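Local coordinates for protein protocadherin gamma-B3 (Homo sapiens, PDB 5K8R) that probably mediates calcium-dependent cell adhesion, and may help establish and maintain specific neuronal connections in the brain, at residues L261-S266 and T272-L277; G288-A291 and H297-Y300. All coordinates share one frame; numbering follows the deposited sequence.

Contact 1: L261-S266 and T272-L277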
# COMPACT_ATOMS: atom_id res chain seq x y z
N LEU A 261 -28.95 -5.63 -20.34
CA LEU A 261 -30.08 -4.86 -19.84
C LEU A 261 -29.70 -3.81 -18.81
O LEU A 261 -30.24 -2.70 -18.84
CB LEU A 261 -31.14 -5.80 -19.24
CG LEU A 261 -32.37 -6.08 -20.12
CD1 LEU A 261 -33.18 -4.81 -20.32
CD2 LEU A 261 -31.96 -6.68 -21.45
N PHE A 262 -28.79 -4.13 -17.89
CA PHE A 262 -28.43 -3.21 -16.81
C PHE A 262 -26.93 -2.94 -16.82
O PHE A 262 -26.13 -3.73 -17.33
CB PHE A 262 -28.87 -3.76 -15.45
CG PHE A 262 -30.35 -3.93 -15.31
CD1 PHE A 262 -31.16 -2.83 -15.07
CD2 PHE A 262 -30.94 -5.18 -15.42
CE1 PHE A 262 -32.53 -2.98 -14.94
CE2 PHE A 262 -32.30 -5.34 -15.29
CZ PHE A 262 -33.10 -4.23 -15.05
N LYS A 263 -26.56 -1.81 -16.22
CA LYS A 263 -25.18 -1.37 -16.14
C LYS A 263 -24.94 -0.77 -14.76
O LYS A 263 -25.74 0.05 -14.29
CB LYS A 263 -24.85 -0.35 -17.23
CG LYS A 263 -23.50 0.33 -17.06
CD LYS A 263 -23.29 1.41 -18.12
CE LYS A 263 -22.00 2.17 -17.89
NZ LYS A 263 -20.81 1.27 -17.92
N LEU A 264 -23.84 -1.17 -14.13
CA LEU A 264 -23.45 -0.66 -12.81
C LEU A 264 -22.14 0.10 -12.95
O LEU A 264 -21.12 -0.48 -13.33
CB LEU A 264 -23.31 -1.80 -11.80
CG LEU A 264 -22.95 -1.40 -10.37
CD1 LEU A 264 -24.04 -0.54 -9.76
CD2 LEU A 264 -22.68 -2.62 -9.51
N ASP A 265 -22.17 1.39 -12.64
CA ASP A 265 -20.98 2.22 -12.73
C ASP A 265 -19.96 1.77 -11.69
O ASP A 265 -20.29 1.58 -10.51
CB ASP A 265 -21.34 3.69 -12.52
CG ASP A 265 -20.23 4.63 -12.96
OD1 ASP A 265 -19.07 4.43 -12.56
OD2 ASP A 265 -20.53 5.59 -13.71
N SER A 266 -18.71 1.60 -12.12
CA SER A 266 -17.67 1.12 -11.22
C SER A 266 -17.36 2.15 -10.13
O SER A 266 -17.08 1.78 -8.99
CB SER A 266 -16.40 0.78 -12.00
OG SER A 266 -16.66 -0.22 -12.97
N THR A 272 -28.05 1.74 -13.82
CA THR A 272 -28.87 2.26 -14.90
C THR A 272 -29.27 1.12 -15.82
O THR A 272 -28.77 -0.00 -15.71
CB THR A 272 -28.14 3.35 -15.70
OG1 THR A 272 -26.90 2.83 -16.20
CG2 THR A 272 -27.86 4.57 -14.82
N THR A 273 -30.19 1.42 -16.73
CA THR A 273 -30.61 0.46 -17.75
C THR A 273 -29.94 0.79 -19.07
O THR A 273 -29.67 1.95 -19.39
CB THR A 273 -32.13 0.47 -17.92
OG1 THR A 273 -32.55 1.74 -18.45
CG2 THR A 273 -32.82 0.23 -16.59
N ILE A 274 -29.65 -0.26 -19.84
CA ILE A 274 -29.12 -0.11 -21.19
C ILE A 274 -30.00 -0.76 -22.25
O ILE A 274 -29.77 -0.53 -23.45
CB ILE A 274 -27.68 -0.65 -21.30
CG1 ILE A 274 -27.63 -2.14 -20.97
CG2 ILE A 274 -26.75 0.14 -20.39
CD1 ILE A 274 -26.24 -2.73 -20.99
N GLY A 275 -30.99 -1.55 -21.85
CA GLY A 275 -31.91 -2.17 -22.78
C GLY A 275 -33.35 -1.85 -22.46
O GLY A 275 -33.63 -0.87 -21.76
N GLU A 276 -34.28 -2.66 -22.95
CA GLU A 276 -35.70 -2.45 -22.76
C GLU A 276 -36.25 -3.47 -21.78
O GLU A 276 -36.04 -4.68 -21.95
CB GLU A 276 -36.45 -2.53 -24.10
CG GLU A 276 -35.86 -1.67 -25.20
CD GLU A 276 -35.90 -0.19 -24.86
OE1 GLU A 276 -36.85 0.25 -24.17
OE2 GLU A 276 -34.99 0.55 -25.29
N LEU A 277 -36.96 -2.99 -20.76
CA LEU A 277 -37.63 -3.88 -19.83
C LEU A 277 -38.95 -4.36 -20.42
O LEU A 277 -39.67 -3.59 -21.07
CB LEU A 277 -37.89 -3.18 -18.49
CG LEU A 277 -36.70 -2.79 -17.61
CD1 LEU A 277 -35.63 -3.87 -17.65
CD2 LEU A 277 -36.11 -1.45 -18.03
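The ring of Phe-262 comes beside Thr-273 and Leu-277 because its CG stands anti to its own carbonyl carbon (chi1 -63°), and in Ile-274 the CG1 branch sits between backbone N and carbonyl carbon (chi1 61°), which lays CG1 3.4 Å from Leu-261 O. These groups belong to a beta hairpin at the edge of one sheet in the third cadherin repeat, a beta sandwich. The register rests on an antiparallel hydrogen-bonded pair: Lys-263 N gives to Thr-272 O at 2.9 Å, while Thr-272 N returns a hydrogen bond to Lys-263 O, also 2.9 Å. Phe-262 and Thr-273 form the adjacent non-hydrogen-bonded pair, their side chains directed into the sandwich. There CE1 of Phe-262 lies 3.6 Å from CG2 of Thr-273, an oblique contact, and CZ meets CD1 of Leu-277 at the same separation, the two side chains crossing at about a right angle. Tyr-285 adds an edge-to-face ring contact to Phe-262, and Ile-305 touches it from strand 298-308. Replacing Phe-262 with an alanine would probably leave the Thr-273 methyl and Leu-277 CD1 without their aromatic partner and open a gap between the two sheets. On the face carrying Lys-263 and Thr-272, CB of Lys-263 rests 3.7 Å from CG2 of Ile-274; the lysine chain, extended as far as CE and bent at the last torsion, then leads away from 272-277. Beyond the paired strands Leu-261 CD1 reaches Leu-277 CD1, 3.7 Å away. Leu-261 O takes two donors: Gly-275 N makes a weak bond, and Ile-274 N a nearly straight one, 2.7 Å long with 174° at the hydrogen, arriving above the carbonyl plane.

Contact 2: G288-A291 and H297-Y300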
# COMPACT_ATOMS: atom_id res chain seq x y z
N GLY A 288 -26.44 -9.87 -7.76
CA GLY A 288 -25.43 -9.69 -6.73
C GLY A 288 -24.45 -8.59 -7.10
O GLY A 288 -24.02 -8.47 -8.25
N VAL A 289 -24.10 -7.78 -6.10
CA VAL A 289 -23.22 -6.63 -6.28
C VAL A 289 -22.03 -6.78 -5.35
O VAL A 289 -22.19 -7.09 -4.16
CB VAL A 289 -23.96 -5.30 -6.02
CG1 VAL A 289 -22.99 -4.13 -6.10
CG2 VAL A 289 -25.09 -5.13 -7.03
N GLU A 290 -20.83 -6.55 -5.89
CA GLU A 290 -19.58 -6.64 -5.16
C GLU A 290 -18.90 -5.27 -5.12
O GLU A 290 -18.90 -4.55 -6.12
CB GLU A 290 -18.64 -7.66 -5.80
CG GLU A 290 -17.23 -7.70 -5.21
CD GLU A 290 -16.25 -8.47 -6.07
OE1 GLU A 290 -16.53 -8.64 -7.28
OE2 GLU A 290 -15.21 -8.90 -5.54
N ALA A 291 -18.34 -4.93 -3.96
CA ALA A 291 -17.56 -3.72 -3.78
C ALA A 291 -16.17 -4.09 -3.29
O ALA A 291 -16.03 -4.84 -2.31
CB ALA A 291 -18.23 -2.77 -2.78
N HIS A 297 -10.13 -5.91 -0.17
CA HIS A 297 -11.23 -6.27 0.70
C HIS A 297 -12.54 -6.19 -0.07
O HIS A 297 -12.75 -5.29 -0.89
CB HIS A 297 -11.29 -5.33 1.91
CG HIS A 297 -10.44 -5.78 3.06
ND1 HIS A 297 -10.13 -7.10 3.29
CD2 HIS A 297 -9.83 -5.08 4.05
CE1 HIS A 297 -9.37 -7.19 4.37
NE2 HIS A 297 -9.17 -5.98 4.85
N THR A 298 -13.43 -7.15 0.18
CA THR A 298 -14.65 -7.29 -0.59
C THR A 298 -15.88 -7.19 0.30
O THR A 298 -15.84 -7.54 1.49
CB THR A 298 -14.67 -8.62 -1.35
OG1 THR A 298 -14.48 -9.70 -0.43
CG2 THR A 298 -13.57 -8.66 -2.40
N ALA A 299 -16.97 -6.71 -0.29
CA ALA A 299 -18.28 -6.70 0.35
C ALA A 299 -19.32 -7.06 -0.71
O ALA A 299 -19.13 -6.78 -1.89
CB ALA A 299 -18.61 -5.35 0.98
N TYR A 300 -20.41 -7.68 -0.27
CA TYR A 300 -21.41 -8.20 -1.20
C TYR A 300 -22.80 -7.85 -0.72
O TYR A 300 -23.13 -8.05 0.45
CB TYR A 300 -21.27 -9.71 -1.38
CG TYR A 300 -19.93 -10.14 -1.94
CD1 TYR A 300 -18.84 -10.37 -1.10
CD2 TYR A 300 -19.74 -10.29 -3.30
CE1 TYR A 300 -17.62 -10.75 -1.61
CE2 TYR A 300 -18.52 -10.68 -3.82
CZ TYR A 300 -17.46 -10.90 -2.97
OH TYR A 300 -16.24 -11.28 -3.48
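Ala-291 and Ala-299 exchange two backbone hydrogen bonds, the polar core of the beta hairpin of strands 284-292 and 298-308 in the third cadherin repeat. Ala-291 N reaches Ala-299 O at 2.9 Å with 165° at the hydrogen; the return bond, Ala-299 N to Ala-291 O, has the same length but is more bent. The pattern defines an antiparallel hydrogen-bonded pair, and Glu-290 with Tyr-300 is the non-hydrogen-bonded pair beside it. CA-H...O contacts fill in between the true bonds: Tyr-300 CA lies 3.3 Å from Val-289 O, and Thr-298 CA approaches Ala-291 O equally closely. On the face carrying Glu-290 and Tyr-300, the two side chains run side by side in the same direction. Glu-290 has CG anti to its backbone N (chi1 173°) and stays extended, which draws its methylene groups along the tyrosine: CG is 3.5 Å from CE2 of Tyr-300, and CB 3.6 Å from that same atom. Carboxylate and ring planes differ by only 16°, and OE2 of Glu-290 ends 3.3 Å from OH of Tyr-300. CG2 of Thr-298 also touches OE2 of Glu-290. Tyr-300 also packs on Ala-123 of the second subunit, the one residue of this contact within reach of that chain. The other face, with Ala-291 and Ala-299, is covered by Phe-212. At the connecting turn, His-297 N makes a weak hydrogen bond to OD1 of the calcium ligand Asp-293. Within the sheet, strand 284-292 lies between strands 298-308 and 248-252, and 298-308 has on its far side edge strand 216-222, which runs parallel to 298-308.

How the contacts relate
Followed from the N terminus, the chain first closes contact 1, where 261-266 turns back through five residues to pair with 272-277. It then enters strand 284-292 and, after another five-residue connection, closes contact 2 between 288-291 and 297-300. The two are in series, neither nested nor crossed. Their centres are 18 Å apart, and they occupy different sheets of the same cadherin repeat: contact 1 lies in the sheet with strands 211-212 and 230-237, contact 2 in the sheet with strands 216-222 and 248-252. Direct packing joins them across the sandwich, with CD2 of Leu-264 lying 3.7 Å from CG1 of Val-289.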